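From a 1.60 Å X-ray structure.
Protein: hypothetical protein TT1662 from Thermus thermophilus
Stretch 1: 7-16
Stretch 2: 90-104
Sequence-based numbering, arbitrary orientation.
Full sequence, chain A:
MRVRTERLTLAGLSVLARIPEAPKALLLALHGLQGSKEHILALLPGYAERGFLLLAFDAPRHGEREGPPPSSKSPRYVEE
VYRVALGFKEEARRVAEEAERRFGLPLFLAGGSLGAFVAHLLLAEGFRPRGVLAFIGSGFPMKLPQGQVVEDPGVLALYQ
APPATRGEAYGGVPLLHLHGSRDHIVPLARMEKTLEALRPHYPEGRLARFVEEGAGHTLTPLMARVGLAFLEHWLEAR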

# COMPACT_ATOMS: atom_id res chain seq x y z
N ARG A 7 -28.53 -10.44 -9.71
CA ARG A 7 -27.90 -11.48 -10.52
C ARG A 7 -28.09 -11.11 -11.98
O ARG A 7 -29.23 -10.85 -12.41
CB ARG A 7 -28.52 -12.87 -10.27
CG ARG A 7 -28.53 -13.35 -8.78
CD ARG A 7 -27.10 -13.80 -8.25
NE ARG A 7 -26.73 -14.98 -8.97
CZ ARG A 7 -26.72 -16.20 -8.48
NH1 ARG A 7 -26.40 -17.17 -9.30
NH2 ARG A 7 -26.94 -16.44 -7.18
N LEU A 8 -26.99 -11.03 -12.73
CA LEU A 8 -27.04 -10.69 -14.15
C LEU A 8 -26.57 -11.90 -14.91
O LEU A 8 -26.06 -12.86 -14.30
CB LEU A 8 -26.04 -9.60 -14.45
CG LEU A 8 -26.21 -8.36 -13.61
CD1 LEU A 8 -25.12 -7.38 -13.96
CD2 LEU A 8 -27.60 -7.74 -13.92
N THR A 9 -26.75 -11.86 -16.22
CA THR A 9 -26.24 -12.89 -17.11
C THR A 9 -25.24 -12.22 -18.03
O THR A 9 -25.59 -11.28 -18.73
CB THR A 9 -27.36 -13.56 -17.97
OG1 THR A 9 -28.29 -14.20 -17.08
CG2 THR A 9 -26.70 -14.64 -18.92
N LEU A 10 -23.96 -12.69 -18.00
CA LEU A 10 -22.91 -12.12 -18.84
C LEU A 10 -22.14 -13.26 -19.44
O LEU A 10 -21.74 -14.15 -18.71
CB LEU A 10 -21.97 -11.30 -17.98
CG LEU A 10 -22.55 -10.01 -17.47
CD1 LEU A 10 -21.62 -9.47 -16.33
CD2 LEU A 10 -22.59 -9.02 -18.59
N ALA A 11 -22.02 -13.26 -20.77
CA ALA A 11 -21.27 -14.29 -21.49
C ALA A 11 -21.83 -15.66 -21.12
O ALA A 11 -21.13 -16.69 -21.05
CB ALA A 11 -19.80 -14.17 -21.10
N GLY A 12 -23.13 -15.68 -20.83
CA GLY A 12 -23.76 -16.93 -20.50
C GLY A 12 -23.61 -17.46 -19.09
O GLY A 12 -24.09 -18.56 -18.80
N LEU A 13 -22.96 -16.71 -18.22
CA LEU A 13 -22.78 -17.09 -16.84
C LEU A 13 -23.61 -16.22 -15.88
O LEU A 13 -23.88 -15.04 -16.20
CB LEU A 13 -21.34 -16.92 -16.46
CG LEU A 13 -20.49 -17.94 -17.18
CD1 LEU A 13 -19.11 -17.28 -17.42
CD2 LEU A 13 -20.45 -19.24 -16.36
N SER A 14 -23.97 -16.80 -14.73
CA SER A 14 -24.75 -16.12 -13.68
C SER A 14 -23.77 -15.30 -12.85
O SER A 14 -22.90 -15.87 -12.16
CB SER A 14 -25.46 -17.12 -12.77
OG SER A 14 -26.31 -16.39 -11.89
N VAL A 15 -23.89 -13.98 -12.96
CA VAL A 15 -22.92 -13.13 -12.25
C VAL A 15 -23.56 -12.34 -11.11
O VAL A 15 -24.53 -11.61 -11.34
CB VAL A 15 -22.30 -12.17 -13.29
CG1 VAL A 15 -21.21 -11.35 -12.67
CG2 VAL A 15 -21.66 -12.98 -14.41
N LEU A 16 -23.04 -12.48 -9.87
CA LEU A 16 -23.51 -11.67 -8.76
C LEU A 16 -23.00 -10.24 -8.97
O LEU A 16 -21.80 -9.98 -9.25
CB LEU A 16 -23.00 -12.25 -7.45
CG LEU A 16 -23.35 -11.48 -6.20
CD1 LEU A 16 -24.80 -11.58 -6.02
CD2 LEU A 16 -22.63 -12.11 -4.93
N GLU A 90 -10.82 -18.54 -18.61
CA GLU A 90 -11.48 -18.38 -19.92
C GLU A 90 -12.84 -17.73 -19.72
O GLU A 90 -13.23 -16.88 -20.54
CB GLU A 90 -11.55 -19.76 -20.58
CG GLU A 90 -12.12 -19.79 -21.96
CD GLU A 90 -13.66 -19.74 -21.93
OE1 GLU A 90 -14.17 -19.30 -22.96
OE2 GLU A 90 -14.32 -20.17 -20.95
N GLU A 91 -13.53 -18.12 -18.66
CA GLU A 91 -14.87 -17.54 -18.36
C GLU A 91 -14.73 -16.07 -17.98
O GLU A 91 -15.52 -15.22 -18.40
CB GLU A 91 -15.54 -18.28 -17.17
CG GLU A 91 -15.94 -19.71 -17.60
CD GLU A 91 -16.19 -20.62 -16.47
OE1 GLU A 91 -15.92 -20.25 -15.31
OE2 GLU A 91 -16.68 -21.75 -16.75
N ALA A 92 -13.72 -15.76 -17.15
CA ALA A 92 -13.58 -14.40 -16.69
C ALA A 92 -13.31 -13.46 -17.84
O ALA A 92 -13.79 -12.33 -17.84
CB ALA A 92 -12.39 -14.33 -15.67
N ARG A 93 -12.52 -13.89 -18.83
CA ARG A 93 -12.23 -12.97 -19.91
C ARG A 93 -13.55 -12.68 -20.67
O ARG A 93 -13.80 -11.50 -21.04
CB ARG A 93 -11.20 -13.55 -20.86
CG ARG A 93 -10.74 -12.49 -21.80
CD ARG A 93 -9.54 -12.90 -22.59
NE ARG A 93 -9.15 -11.75 -23.45
CZ ARG A 93 -7.95 -11.62 -23.98
NH1 ARG A 93 -7.68 -10.58 -24.77
NH2 ARG A 93 -7.00 -12.52 -23.69
N ARG A 94 -14.37 -13.71 -20.88
CA ARG A 94 -15.65 -13.47 -21.60
C ARG A 94 -16.59 -12.58 -20.78
O ARG A 94 -17.22 -11.64 -21.34
CB ARG A 94 -16.33 -14.80 -21.98
CG ARG A 94 -15.60 -15.47 -23.16
CD ARG A 94 -16.35 -16.68 -23.66
NE ARG A 94 -16.33 -17.75 -22.67
CZ ARG A 94 -17.34 -18.17 -21.90
NH1 ARG A 94 -17.14 -19.17 -21.02
NH2 ARG A 94 -18.54 -17.61 -21.99
N VAL A 95 -16.62 -12.81 -19.47
CA VAL A 95 -17.48 -11.98 -18.61
C VAL A 95 -17.01 -10.52 -18.65
O VAL A 95 -17.81 -9.59 -18.73
CB VAL A 95 -17.47 -12.51 -17.15
CG1 VAL A 95 -18.18 -11.46 -16.15
CG2 VAL A 95 -18.23 -13.90 -17.09
N ALA A 96 -15.72 -10.30 -18.52
CA ALA A 96 -15.15 -8.94 -18.51
C ALA A 96 -15.41 -8.24 -19.81
O ALA A 96 -15.76 -7.07 -19.82
CB ALA A 96 -13.61 -9.03 -18.20
N GLU A 97 -15.15 -8.92 -20.93
CA GLU A 97 -15.36 -8.29 -22.23
C GLU A 97 -16.85 -7.95 -22.42
O GLU A 97 -17.11 -6.86 -22.94
CB GLU A 97 -14.77 -9.18 -23.36
CG GLU A 97 -13.29 -9.21 -23.21
CD GLU A 97 -12.65 -10.19 -24.19
OE1 GLU A 97 -13.34 -11.16 -24.67
OE2 GLU A 97 -11.42 -10.00 -24.40
N GLU A 98 -17.78 -8.79 -21.99
CA GLU A 98 -19.19 -8.46 -22.13
C GLU A 98 -19.55 -7.28 -21.17
O GLU A 98 -20.31 -6.37 -21.55
CB GLU A 98 -20.09 -9.68 -21.82
CG GLU A 98 -21.62 -9.39 -21.75
CD GLU A 98 -22.14 -8.73 -23.00
OE1 GLU A 98 -23.20 -8.01 -22.90
OE2 GLU A 98 -21.50 -8.97 -24.06
N ALA A 99 -19.00 -7.28 -19.97
CA ALA A 99 -19.38 -6.23 -19.04
C ALA A 99 -18.92 -4.87 -19.61
O ALA A 99 -19.59 -3.85 -19.52
CB ALA A 99 -18.67 -6.51 -17.64
N GLU A 100 -17.73 -4.84 -20.19
CA GLU A 100 -17.21 -3.59 -20.72
C GLU A 100 -18.09 -3.11 -21.86
O GLU A 100 -18.35 -1.91 -21.94
CB GLU A 100 -15.80 -3.77 -21.29
CG GLU A 100 -14.78 -4.00 -20.26
CD GLU A 100 -13.42 -3.92 -20.89
OE1 GLU A 100 -12.86 -2.80 -21.04
OE2 GLU A 100 -12.96 -5.00 -21.32
N ARG A 101 -18.50 -4.02 -22.73
CA ARG A 101 -19.37 -3.62 -23.88
C ARG A 101 -20.69 -3.10 -23.38
O ARG A 101 -21.23 -2.10 -23.89
CB ARG A 101 -19.66 -4.83 -24.79
CG ARG A 101 -18.43 -5.12 -25.74
CD ARG A 101 -18.75 -6.16 -26.79
NE ARG A 101 -19.35 -7.32 -26.16
CZ ARG A 101 -18.67 -8.44 -25.89
NH1 ARG A 101 -19.29 -9.45 -25.29
NH2 ARG A 101 -17.39 -8.53 -26.26
N ARG A 102 -21.22 -3.80 -22.39
CA ARG A 102 -22.52 -3.45 -21.84
C ARG A 102 -22.60 -2.19 -21.02
O ARG A 102 -23.56 -1.38 -21.21
CB ARG A 102 -23.03 -4.62 -21.02
CG ARG A 102 -24.31 -4.33 -20.34
CD ARG A 102 -24.78 -5.51 -19.53
NE ARG A 102 -24.62 -6.78 -20.21
CZ ARG A 102 -25.19 -7.90 -19.79
NH1 ARG A 102 -24.97 -9.04 -20.44
NH2 ARG A 102 -26.00 -7.86 -18.73
N PHE A 103 -21.62 -1.96 -20.15
CA PHE A 103 -21.66 -0.75 -19.29
C PHE A 103 -20.79 0.37 -19.75
O PHE A 103 -20.98 1.49 -19.33
CB PHE A 103 -21.27 -1.10 -17.85
CG PHE A 103 -22.16 -2.12 -17.21
CD1 PHE A 103 -21.78 -3.45 -17.07
CD2 PHE A 103 -23.44 -1.78 -16.74
CE1 PHE A 103 -22.61 -4.42 -16.48
CE2 PHE A 103 -24.23 -2.72 -16.17
CZ PHE A 103 -23.89 -4.03 -16.02
N GLY A 104 -19.81 0.11 -20.63
CA GLY A 104 -18.92 1.16 -21.05
C GLY A 104 -18.19 1.90 -19.97
O GLY A 104 -18.04 3.13 -20.00

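How does a hairpin come to lie against a helix? Residues 7-10 and 13-16 are two strands joined by a type I' turn from Leu10 to Leu13, held in register by paired backbone hydrogen bonds: Leu8 N to Val15 O (2.9 Å) and Val15 N to Leu8 O (2.8 Å), then Leu10 N to Leu13 O (3.0 Å) and Leu13 N to Leu10 O (2.9 Å). The helix, 90-103, runs across both strands, at 103° to the first and 69° to the second. Because side chains alternate along a strand, Leu8, Leu10, Leu13 and Val15 point toward the helix, while Arg7 and Ser14 are out of its reach and bond each other, Arg7 NH1 to Ser14 OG at 2.7 Å.

What does the first strand meet? Leu8 reaches the end of the helix, where its CD1 lies 4.1 Å from Phe103 CZ, at the edge of the ring. Thr9 points its side chain away, yet its backbone still takes part: Arg102 NH1 donates a hydrogen bond to Thr9 O at 2.9 Å. The same guanidinium is tied to its own helix by a salt bridge, Arg102 NH1 to Glu98 OE1 at 3.2 Å, so one charged group links the strand backbone to an acidic side chain one turn back.

Why is Leu10 so thoroughly covered? Its side chain enters between several helix residues. Leu10 CD1 packs 4.0 Å from Val95 CG1 and 4.4 Å from Ala99 CB, a purely apolar fit, whereas Leu10 CD2 lies over one face of the Arg102 guanidinium, 3.0 Å from Arg102 NH1, and 3.3 Å from Glu98 CG. These tight approaches place the leucine against the aliphatic part of Glu98 as well as the flat face of the arginine.

How does the turn make its approach? Ala11 brings the backbones closest, its CA 5.3 Å from Val95 CA, and Ala11 CB lies 3.6 Å from Arg94 CB. Arg94 NH2 also gives a weak hydrogen bond to Ala11 O, 2.9 Å long but bent to 121°, while Arg94 NE is salt-bridged to Glu90 OE1 at 2.7 Å. Gly12, with positive phi, makes no contact with the helix; a CB there would jam against the preceding carbonyl oxygen.

What closes the contact on the second strand? Leu13 CD1 packs 3.5 Å from Val95 CG2 and 3.7 Å from Glu91 CB. Val15 CG2 then reaches Val95 CG1 at 4.2 Å, so Val95 is an apolar partner shared by Leu10, Ala11, Leu13 and Val15.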